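Local coordinates for fiber KNOB domain (Avirulent turkey hemorrhagic enteritis virus, PDB 4D63), which forms the trimeric head of the turkey adenovirus 3 fibre and binds sialic acid, consistent with a role in attachment to host cells, at residues A[57-62]-A[102-107]; A[76-81]-A[180-185]; A[117-122]-A[155-160]; A[123-128]-A[150-155]. One frame throughout, in Å; residues are numbered along the deposited sequence.

Interaction 1: residues A[57-62]-A[102-107]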
# COMPACT_ATOMS: atom_id res chain seq x y z
N PHE A 57 20.50 7.50 -1.53
CA PHE A 57 21.17 6.53 -0.73
C PHE A 57 22.13 5.85 -1.67
O PHE A 57 21.97 5.88 -2.90
CB PHE A 57 20.22 5.48 -0.18
CG PHE A 57 19.18 6.01 0.76
CD1 PHE A 57 19.50 6.30 2.06
CD2 PHE A 57 17.86 6.14 0.36
CE1 PHE A 57 18.54 6.75 2.95
CE2 PHE A 57 16.90 6.60 1.24
CZ PHE A 57 17.24 6.90 2.54
N VAL A 58 23.12 5.20 -1.08
CA VAL A 58 24.07 4.41 -1.82
C VAL A 58 24.18 3.05 -1.14
O VAL A 58 24.15 2.96 0.09
CB VAL A 58 25.45 5.11 -1.88
CG1 VAL A 58 26.44 4.27 -2.68
CG2 VAL A 58 25.29 6.49 -2.52
N THR A 59 24.27 2.00 -1.95
CA THR A 59 24.36 0.63 -1.44
C THR A 59 25.81 0.22 -1.26
O THR A 59 26.72 0.92 -1.69
CB THR A 59 23.71 -0.38 -2.40
OG1 THR A 59 24.52 -0.50 -3.57
CG2 THR A 59 22.28 0.06 -2.82
N LYS A 60 25.99 -0.96 -0.65
CA LYS A 60 27.30 -1.61 -0.47
C LYS A 60 28.09 -1.76 -1.75
O LYS A 60 29.30 -1.79 -1.72
CB LYS A 60 27.13 -3.02 0.15
CG LYS A 60 27.45 -3.15 1.63
CD LYS A 60 27.13 -4.57 2.13
CE LYS A 60 27.96 -5.00 3.34
NZ LYS A 60 27.63 -4.26 4.61
N THR A 61 27.41 -1.91 -2.88
CA THR A 61 28.10 -2.05 -4.16
C THR A 61 28.11 -0.71 -4.88
O THR A 61 28.29 -0.67 -6.08
CB THR A 61 27.43 -3.12 -5.05
OG1 THR A 61 26.14 -2.68 -5.49
CG2 THR A 61 27.27 -4.43 -4.31
N ALA A 62 27.89 0.38 -4.15
CA ALA A 62 27.92 1.71 -4.73
C ALA A 62 26.78 1.99 -5.73
O ALA A 62 26.87 2.94 -6.51
CB ALA A 62 29.26 1.96 -5.40
N SER A 102 22.38 -9.67 -4.78
CA SER A 102 22.82 -10.38 -3.58
C SER A 102 23.81 -9.58 -2.78
O SER A 102 23.69 -9.49 -1.57
CB SER A 102 23.54 -11.69 -3.94
OG SER A 102 22.75 -12.54 -4.75
N ALA A 103 24.81 -9.04 -3.46
CA ALA A 103 25.90 -8.30 -2.83
C ALA A 103 25.47 -7.00 -2.10
O ALA A 103 26.23 -6.51 -1.24
CB ALA A 103 26.96 -8.00 -3.88
N ASP A 104 24.29 -6.46 -2.45
CA ASP A 104 23.65 -5.35 -1.70
C ASP A 104 22.96 -5.79 -0.36
O ASP A 104 22.58 -4.93 0.45
CB ASP A 104 22.62 -4.63 -2.60
CG ASP A 104 23.24 -4.03 -3.86
OD1 ASP A 104 24.16 -3.23 -3.70
OD2 ASP A 104 22.81 -4.35 -5.01
N PHE A 105 22.79 -7.10 -0.13
CA PHE A 105 22.11 -7.60 1.07
C PHE A 105 23.07 -8.08 2.13
O PHE A 105 24.19 -8.52 1.83
CB PHE A 105 21.21 -8.81 0.77
CG PHE A 105 20.23 -8.58 -0.34
CD1 PHE A 105 19.48 -7.42 -0.39
CD2 PHE A 105 20.07 -9.53 -1.33
CE1 PHE A 105 18.59 -7.21 -1.43
CE2 PHE A 105 19.19 -9.32 -2.37
CZ PHE A 105 18.45 -8.16 -2.42
N LEU A 106 22.60 -8.04 3.36
CA LEU A 106 23.33 -8.63 4.47
C LEU A 106 23.19 -10.13 4.45
O LEU A 106 22.19 -10.68 3.97
CB LEU A 106 22.84 -8.10 5.82
CG LEU A 106 23.09 -6.61 6.06
CD1 LEU A 106 22.67 -6.26 7.47
CD2 LEU A 106 24.54 -6.21 5.84
N SER A 107 24.23 -10.77 4.98
CA SER A 107 24.29 -12.21 5.22
C SER A 107 24.53 -12.48 6.72
O SER A 107 25.41 -11.86 7.33
CB SER A 107 25.41 -12.83 4.39
OG SER A 107 25.05 -14.13 3.98
O HOH W 1 23.66 -2.40 0.29

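Interaction 2: residues A[76-81]-A[180-185]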
# COMPACT_ATOMS: atom_id res chain seq x y z
N LEU A 76 7.81 13.57 6.98
CA LEU A 76 8.74 13.43 5.88
C LEU A 76 8.14 12.48 4.87
O LEU A 76 7.86 11.33 5.18
CB LEU A 76 10.08 12.90 6.35
CG LEU A 76 11.05 12.68 5.17
CD1 LEU A 76 12.11 13.76 5.14
CD2 LEU A 76 11.72 11.32 5.20
N ILE A 77 7.97 12.98 3.65
CA ILE A 77 7.45 12.22 2.55
C ILE A 77 8.58 12.06 1.55
O ILE A 77 9.19 13.03 1.13
CB ILE A 77 6.29 12.96 1.89
CG1 ILE A 77 5.12 13.06 2.88
CG2 ILE A 77 5.89 12.29 0.58
CD1 ILE A 77 3.99 13.91 2.35
N ILE A 78 8.86 10.82 1.17
CA ILE A 78 10.02 10.52 0.35
C ILE A 78 9.67 9.54 -0.77
O ILE A 78 9.17 8.44 -0.50
CB ILE A 78 11.19 9.98 1.22
CG1 ILE A 78 12.34 9.47 0.34
CG2 ILE A 78 10.74 8.88 2.16
CD1 ILE A 78 13.68 9.45 1.06
N GLN A 79 9.97 9.93 -2.00
CA GLN A 79 9.73 9.10 -3.15
C GLN A 79 11.03 8.70 -3.82
O GLN A 79 11.84 9.56 -4.13
CB GLN A 79 8.86 9.83 -4.16
CG GLN A 79 8.33 8.92 -5.26
CD GLN A 79 7.52 9.65 -6.30
OE1 GLN A 79 6.62 10.40 -5.99
NE2 GLN A 79 7.82 9.40 -7.55
N PHE A 80 11.19 7.40 -4.10
CA PHE A 80 12.29 6.91 -4.93
C PHE A 80 11.95 7.17 -6.38
O PHE A 80 10.85 6.85 -6.83
CB PHE A 80 12.57 5.44 -4.67
CG PHE A 80 13.18 5.18 -3.32
CD1 PHE A 80 12.41 5.31 -2.16
CD2 PHE A 80 14.51 4.82 -3.21
CE1 PHE A 80 12.96 5.09 -0.90
CE2 PHE A 80 15.07 4.63 -1.95
CZ PHE A 80 14.30 4.75 -0.80
N ILE A 81 12.92 7.74 -7.12
CA ILE A 81 12.67 8.26 -8.47
C ILE A 81 13.42 7.59 -9.63
O ILE A 81 13.21 7.98 -10.78
CB ILE A 81 12.90 9.81 -8.56
CG1 ILE A 81 14.40 10.15 -8.37
CG2 ILE A 81 12.01 10.55 -7.56
CD1 ILE A 81 14.76 11.60 -8.59
N MET A 180 7.85 3.72 -5.36
CA MET A 180 7.78 3.72 -3.91
C MET A 180 7.72 5.13 -3.37
O MET A 180 8.59 5.93 -3.66
CB MET A 180 9.03 3.07 -3.30
CG MET A 180 9.11 1.56 -3.60
SD MET A 180 10.34 0.69 -2.61
CE MET A 180 11.81 1.62 -3.06
N LEU A 181 6.74 5.41 -2.54
CA LEU A 181 6.72 6.64 -1.75
C LEU A 181 6.33 6.31 -0.31
O LEU A 181 5.37 5.60 -0.06
CB LEU A 181 5.75 7.66 -2.36
CG LEU A 181 5.54 8.95 -1.54
CD1 LEU A 181 5.26 10.11 -2.50
CD2 LEU A 181 4.40 8.80 -0.52
N PHE A 182 7.11 6.83 0.63
CA PHE A 182 6.88 6.64 2.03
C PHE A 182 6.44 7.94 2.63
O PHE A 182 7.12 8.96 2.47
CB PHE A 182 8.18 6.19 2.73
CG PHE A 182 8.77 4.91 2.21
CD1 PHE A 182 9.57 4.90 1.09
CD2 PHE A 182 8.51 3.69 2.85
CE1 PHE A 182 10.11 3.71 0.63
CE2 PHE A 182 9.04 2.53 2.39
CZ PHE A 182 9.83 2.53 1.27
N THR A 183 5.33 7.91 3.36
CA THR A 183 4.96 8.99 4.26
C THR A 183 5.42 8.59 5.68
O THR A 183 5.03 7.55 6.18
CB THR A 183 3.45 9.25 4.25
OG1 THR A 183 3.02 9.63 2.93
CG2 THR A 183 3.11 10.36 5.28
N CYS A 184 6.27 9.42 6.31
CA CYS A 184 6.89 9.10 7.59
C CYS A 184 6.57 10.14 8.66
O CYS A 184 6.50 11.34 8.36
CB CYS A 184 8.38 9.02 7.41
SG CYS A 184 8.88 7.98 6.05
N LEU A 185 6.39 9.68 9.90
CA LEU A 185 6.29 10.57 11.06
C LEU A 185 7.63 10.66 11.78
O LEU A 185 8.22 9.64 12.14
CB LEU A 185 5.24 10.09 12.06
CG LEU A 185 3.79 10.27 11.59
CD1 LEU A 185 2.85 10.01 12.75
CD2 LEU A 185 3.57 11.67 11.04
O HOH W 2 10.20 4.09 -6.65

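Interaction 3: residues A[117-122]-A[155-160]. With SIA (N-acetyl-alpha-neuraminic acid), chain B.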
# COMPACT_ATOMS: atom_id res chain seq x y z
N PRO A 117 21.81 -2.49 3.68
CA PRO A 117 22.42 -1.35 4.39
C PRO A 117 22.66 -0.26 3.40
O PRO A 117 23.03 -0.55 2.27
CB PRO A 117 23.77 -1.89 4.89
CG PRO A 117 24.02 -3.11 4.10
CD PRO A 117 22.68 -3.68 3.70
N LEU A 118 22.38 0.97 3.82
CA LEU A 118 22.51 2.15 2.96
C LEU A 118 23.42 3.20 3.63
O LEU A 118 23.61 3.20 4.85
CB LEU A 118 21.12 2.77 2.71
CG LEU A 118 20.07 1.88 2.02
CD1 LEU A 118 18.67 2.40 2.25
CD2 LEU A 118 20.38 1.72 0.53
N ASN A 119 23.98 4.08 2.82
CA ASN A 119 24.72 5.21 3.34
C ASN A 119 24.18 6.51 2.77
O ASN A 119 23.69 6.56 1.64
CB ASN A 119 26.23 5.05 3.07
CG ASN A 119 26.95 4.36 4.23
OD1 ASN A 119 27.16 3.14 4.20
ND2 ASN A 119 27.29 5.13 5.29
N GLY A 120 24.25 7.55 3.59
CA GLY A 120 23.80 8.87 3.20
C GLY A 120 22.30 8.98 3.41
O GLY A 120 21.75 8.30 4.28
N GLY A 121 21.68 9.86 2.64
CA GLY A 121 20.23 10.02 2.64
C GLY A 121 19.69 10.38 4.01
O GLY A 121 20.42 10.94 4.83
N VAL A 122 18.44 10.01 4.26
CA VAL A 122 17.75 10.35 5.51
C VAL A 122 17.63 9.16 6.44
O VAL A 122 17.81 8.02 6.01
CB VAL A 122 16.38 11.00 5.26
CG1 VAL A 122 16.56 12.23 4.37
CG2 VAL A 122 15.38 10.04 4.62
N ASN A 155 22.26 1.38 14.38
CA ASN A 155 23.61 1.89 14.62
C ASN A 155 23.83 3.19 13.81
O ASN A 155 24.87 3.39 13.13
CB ASN A 155 24.66 0.79 14.36
CG ASN A 155 24.46 -0.44 15.28
OD1 ASN A 155 24.72 -1.59 14.88
ND2 ASN A 155 23.97 -0.19 16.49
N GLY A 156 22.81 4.05 13.86
CA GLY A 156 22.80 5.30 13.13
C GLY A 156 22.80 5.19 11.62
O GLY A 156 22.95 6.21 10.94
N ASN A 157 22.61 3.99 11.08
CA ASN A 157 22.61 3.81 9.64
C ASN A 157 21.21 3.44 9.10
O ASN A 157 20.50 2.62 9.71
CB ASN A 157 23.63 2.74 9.22
CG ASN A 157 25.05 3.22 9.35
OD1 ASN A 157 25.72 2.95 10.36
ND2 ASN A 157 25.53 3.97 8.35
N PRO A 158 20.84 4.02 7.94
CA PRO A 158 19.60 3.60 7.32
C PRO A 158 19.72 2.24 6.62
O PRO A 158 20.74 1.92 6.04
CB PRO A 158 19.31 4.72 6.32
CG PRO A 158 20.63 5.33 6.01
CD PRO A 158 21.51 5.12 7.21
N HIS A 159 18.67 1.44 6.75
CA HIS A 159 18.57 0.18 6.07
C HIS A 159 17.19 0.06 5.45
O HIS A 159 16.21 0.42 6.06
CB HIS A 159 18.73 -0.93 7.07
CG HIS A 159 20.08 -1.02 7.70
ND1 HIS A 159 20.53 -0.10 8.62
CD2 HIS A 159 21.05 -1.95 7.60
CE1 HIS A 159 21.73 -0.45 9.04
NE2 HIS A 159 22.07 -1.57 8.43
N MET A 160 17.15 -0.52 4.25
CA MET A 160 15.89 -0.89 3.59
C MET A 160 15.60 -2.35 3.87
O MET A 160 16.43 -3.21 3.65
CB MET A 160 15.99 -0.69 2.07
CG MET A 160 14.68 -0.93 1.34
SD MET A 160 14.85 -0.62 -0.41
CE MET A 160 14.95 1.16 -0.36
C1 SIA B . 19.98 2.47 16.83
C2 SIA B . 18.80 2.80 17.75
C3 SIA B . 17.81 3.76 17.06
C4 SIA B . 16.92 3.06 16.03
C5 SIA B . 16.22 1.90 16.73
C6 SIA B . 17.29 0.93 17.25
C7 SIA B . 16.73 -0.27 18.01
C8 SIA B . 17.80 -1.03 18.82
C9 SIA B . 17.52 -1.05 20.32
C10 SIA B . 13.96 1.15 16.11
C11 SIA B . 13.02 0.67 15.03
N5 SIA B . 15.25 1.32 15.80
O1A SIA B . 20.17 3.20 15.83
O1B SIA B . 20.74 1.51 17.12
O2 SIA B . 19.32 3.38 18.97
O4 SIA B . 15.93 3.93 15.45
O6 SIA B . 18.10 1.64 18.19
O7 SIA B . 15.69 0.21 18.88
O8 SIA B . 17.93 -2.39 18.40
O9 SIA B . 18.70 -1.42 21.04
O10 SIA B . 13.54 1.39 17.22

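Interaction 4: residues A[123-128]-A[150-155]. With SIA (N-acetyl-alpha-neuraminic acid), chain B.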
# COMPACT_ATOMS: atom_id res chain seq x y z
N ARG A 123 17.35 9.45 7.71
CA ARG A 123 17.26 8.46 8.79
C ARG A 123 15.86 8.49 9.34
O ARG A 123 15.53 9.38 10.14
CB ARG A 123 18.24 8.78 9.92
CG ARG A 123 19.69 8.73 9.48
CD ARG A 123 20.68 8.85 10.64
NE ARG A 123 21.96 8.23 10.25
CZ ARG A 123 22.95 8.82 9.57
NH1 ARG A 123 22.86 10.10 9.20
NH2 ARG A 123 24.06 8.12 9.27
N VAL A 124 15.06 7.53 8.88
CA VAL A 124 13.62 7.45 9.20
C VAL A 124 13.23 6.04 9.57
O VAL A 124 13.78 5.07 9.05
CB VAL A 124 12.71 7.87 8.04
CG1 VAL A 124 12.83 9.35 7.75
CG2 VAL A 124 13.00 7.09 6.76
N GLU A 125 12.27 5.96 10.47
CA GLU A 125 11.55 4.74 10.73
C GLU A 125 10.22 4.85 9.94
O GLU A 125 9.26 5.47 10.42
CB GLU A 125 11.29 4.60 12.24
CG GLU A 125 12.51 4.29 13.11
CD GLU A 125 13.27 3.01 12.72
OE1 GLU A 125 12.65 2.02 12.23
OE2 GLU A 125 14.51 3.01 12.91
N SER A 126 10.17 4.31 8.73
CA SER A 126 9.01 4.49 7.86
C SER A 126 7.89 3.48 8.18
O SER A 126 8.10 2.46 8.87
CB SER A 126 9.41 4.31 6.40
OG SER A 126 9.55 2.93 6.10
N PRO A 127 6.69 3.72 7.64
CA PRO A 127 5.78 2.60 7.65
C PRO A 127 6.19 1.61 6.57
O PRO A 127 7.15 1.83 5.81
CB PRO A 127 4.40 3.22 7.36
CG PRO A 127 4.68 4.66 7.08
CD PRO A 127 6.15 4.83 6.86
N THR A 128 5.47 0.49 6.56
CA THR A 128 5.65 -0.58 5.59
C THR A 128 4.81 -0.27 4.39
O THR A 128 3.62 0.08 4.54
CB THR A 128 5.21 -1.94 6.15
OG1 THR A 128 5.95 -2.26 7.35
CG2 THR A 128 5.43 -3.00 5.12
N ARG A 150 10.26 -1.37 4.10
CA ARG A 150 10.36 -0.33 5.12
C ARG A 150 11.75 0.27 5.12
O ARG A 150 12.75 -0.41 4.78
CB ARG A 150 10.25 -0.95 6.50
CG ARG A 150 8.89 -1.19 7.04
CD ARG A 150 9.03 -1.40 8.54
NE ARG A 150 9.24 -0.12 9.19
CZ ARG A 150 10.03 0.09 10.25
NH1 ARG A 150 10.69 -0.90 10.82
NH2 ARG A 150 10.16 1.32 10.74
N LEU A 151 11.85 1.49 5.64
CA LEU A 151 13.15 2.03 6.00
C LEU A 151 13.21 2.03 7.51
O LEU A 151 12.21 2.37 8.18
CB LEU A 151 13.30 3.46 5.47
CG LEU A 151 13.12 3.71 3.98
CD1 LEU A 151 13.17 5.21 3.69
CD2 LEU A 151 14.19 3.01 3.14
N THR A 152 14.33 1.59 8.03
CA THR A 152 14.58 1.54 9.47
C THR A 152 16.02 2.06 9.70
O THR A 152 16.81 2.22 8.74
CB THR A 152 14.36 0.14 10.02
OG1 THR A 152 14.26 0.17 11.44
CG2 THR A 152 15.49 -0.84 9.66
N VAL A 153 16.34 2.38 10.94
CA VAL A 153 17.67 2.87 11.31
C VAL A 153 18.31 1.92 12.34
O VAL A 153 17.68 1.50 13.32
CB VAL A 153 17.56 4.30 11.88
CG1 VAL A 153 18.94 4.81 12.31
CG2 VAL A 153 16.94 5.23 10.84
N LYS A 154 19.57 1.55 12.09
CA LYS A 154 20.32 0.72 13.04
C LYS A 154 21.80 1.18 13.15
O LYS A 154 22.49 1.34 12.14
CB LYS A 154 20.28 -0.75 12.62
CG LYS A 154 20.99 -1.71 13.57
CD LYS A 154 20.50 -1.60 15.00
CE LYS A 154 21.13 -2.68 15.85
NZ LYS A 154 20.37 -2.95 17.09
N ASN A 155 22.26 1.38 14.38
CA ASN A 155 23.61 1.89 14.62
C ASN A 155 23.83 3.19 13.81
O ASN A 155 24.87 3.39 13.13
CB ASN A 155 24.66 0.79 14.36
CG ASN A 155 24.46 -0.44 15.28
OD1 ASN A 155 24.72 -1.59 14.88
ND2 ASN A 155 23.97 -0.19 16.49
C1 SIA B . 19.98 2.47 16.83
C2 SIA B . 18.80 2.80 17.75
C3 SIA B . 17.81 3.76 17.06
C4 SIA B . 16.92 3.06 16.03
C5 SIA B . 16.22 1.90 16.73
C6 SIA B . 17.29 0.93 17.25
C7 SIA B . 16.73 -0.27 18.01
C8 SIA B . 17.80 -1.03 18.82
C9 SIA B . 17.52 -1.05 20.32
C10 SIA B . 13.96 1.15 16.11
C11 SIA B . 13.02 0.67 15.03
N5 SIA B . 15.25 1.32 15.80
O1A SIA B . 20.17 3.20 15.83
O1B SIA B . 20.74 1.51 17.12
O2 SIA B . 19.32 3.38 18.97
O4 SIA B . 15.93 3.93 15.45
O6 SIA B . 18.10 1.64 18.19
O7 SIA B . 15.69 0.21 18.88
O8 SIA B . 17.93 -2.39 18.40
O9 SIA B . 18.70 -1.42 21.04
O10 SIA B . 13.54 1.39 17.22
O HOH W 3 16.01 4.65 7.36

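Interaction 1: residues A[57-62]-A[102-107]
Two threonine hydroxyls converge on a single carboxylate oxygen: Thr59 OG1 donates to Asp104 OD1 at 2.8 Å and Thr61 OG1 donates to the same Asp104 OD1 at 2.7 Å. The two arrive differently. Thr61 comes in on the syn side of the carboxylate, 21° out of its plane, whereas Thr59 meets the oxygen from well above that plane, 41° out. Both hydroxyls sit between backbone N and carbonyl carbon (chi1 68° for Thr61), which leaves the methyl of Thr61 beside the aspartate, and its CG2 rests on Ala103 CB at 3.6 Å. A water ties the backbones together, accepting from Lys60 N at 2.9 Å and donating to Asp104 O at 2.8 Å. Further out, the bent end of the Lys60 chain brings NZ to 3.9 Å from Leu106 CD2, the two side chains crossing at about a right angle.

The second shell fixes the polar cluster. Asp104 OD2 accepts from Arg101 N, so both carboxylate oxygens are engaged and rotation of the group is restricted; Thr59 OG1 also accepts from Thr61 N. At the edge of the contact, Leu106 packs on Pro117 and on Pro90 of the second subunit. The arrangement is an ST turn overlapping a type I beta turn, Thr59 to Ala62, in the connection between strands 53-59 and 64-71, pinned to the short 3-10 segment 102-104 that follows strand 98-101.

Interaction 2: residues A[76-81]-A[180-185]
With CG of Phe80 anti to its carbonyl carbon (chi1 -70°) and the Met180 chain bent at its last torsion (chi3 -58°), the methionine methyl is carried over one face of the phenylalanine ring. Met180 CE lies 4.0 Å from the Phe80 centroid, close to the ring normal, a CH-pi contact; the sulfur stands farther above the same ring in a Met-aromatic contact. Phe182 meets Phe80 rim to rim, planes at 69°, with Phe182 CE1 3.5 Å from Phe80 CE1. Farther along this face, Ile78 CG2 touches Phe182 CB at 3.8 Å.

On the other face Ile77 CG2 packs against Leu181 CD1 at 3.8 Å, while Ile77 and Thr183 lie side by side, pointing the same way. That face meets the third subunit, where Leu181 packs on Pro127 and Thr183 on Thr183 of that chain.

Backbone bonds join Leu76 with Cys184 and Ile78 with Phe182 in both directions, and Phe80 N reaches Met180 O at 3.0 Å. Beyond them a water bridges Phe80 O and Met180 N. This is an antiparallel beta ladder that places strand 181-185, the C-terminal strand, at one margin of the chain's sheet, one face turned inward and the other toward the trimer interface.

Interaction 3: residues A[117-122]-A[155-160]
This is an antiparallel strand pairing at the point where strands 113-120 and 157-163 diverge, in the beta-rich head domain of the fibre. Pro117 and His159 form a non-hydrogen-bonded pair, and the one backbone bond across the segments runs from Leu118 N to Pro158 O at 2.9 Å. With the short strands at 135°, the 117-122 segment then curls round the proline ring: Pro158 CG lies 3.6 Å from Gly120 O, and Pro158 CB is the same distance from Val122 O. On the inner side Leu118 CD1 reaches Met160 CB at 4.1 Å, the side chains crossing at a slant, and Met160 itself packs on Phe80.

The loop that leads into strand 157-163 serves the sialic acid. Asn155 N donates to the carboxylate oxygen O1B at 3.1 Å, and a weak bond runs from Gly156 N to O1A.

CG of His159 lies anti to its carbonyl carbon, beside the backbone N (chi1 -66°), which brings the ring toward the neighbouring strand, with CD2 3.5 Å from Pro117 CA. Its ND1 donates to Asn157 O at 2.9 Å, the acceptor close to the ring plane but the nitrogen lying 63° out of the carbonyl plane.

Interaction 4: residues A[123-128]-A[150-155]
The carboxylate of Glu125 and the guanidinium of Arg150 meet at a slant, their planes 43° apart, in a salt bridge from Arg150 NH2 to Glu125 OE1 of 3.0 Å. That bond uses the anti lone pair of OE1; the syn lone pair takes the hydroxyl of Thr152, with OG1 only 2.6 Å from Glu125 OE1. A bend at chi2 (-57°) folds the glutamate toward the strand, where its OE2 receives Val153 N at 2.8 Å from above the carboxylate plane. Arg150 also holds Ser126 O between NE (2.8 Å) and NH2 (3.0 Å), the oxygen lying in the guanidinium plane. Its NH1 is bonded to Tyr93 of the second subunit.

So held, Glu125 forms one wall of the sialic acid pocket at a subunit boundary: the sugar's O4 donates to Glu125 OE2 at 3.1 Å, and Lys154 NZ reaches its O8 at 2.8 Å while also bonding Met87 O of the second subunit. The lysine's charge would also probably favour the anionic sugar.

The loop 123-128 runs roughly antiparallel to strand 142-154. Ser126 N donates to Leu151 O, and Leu151 N to Ser126 OG, almost straight at 178°. Val124 CG2 slants against Leu151 CD1 at 3.6 Å.

How the interactions relate
Interactions 2 and 4 are buried, whereas interactions 1 and 3 are only partly so. Interaction 2 is mainly a regular ladder with apolar side chains; interaction 4 sets a salt bridge and hydroxyl bonds in a largely buried place beside the sugar; interaction 1 relies on hydroxyl-carboxylate bonds and water at the surface; interaction 3 has a single backbone bond and packs round a proline. Interactions 1 and 3 meet where strands 53-59 and 113-120 are neighbours, through Val58 and Asn119. Interactions 3 and 4 share Asn155, use adjacent strands, and both touch the sialic acid. Interaction 2 touches both by packing: Leu76 meets Val122 and Val124, and Phe182 touches Ser126. All four contacts reach the second subunit.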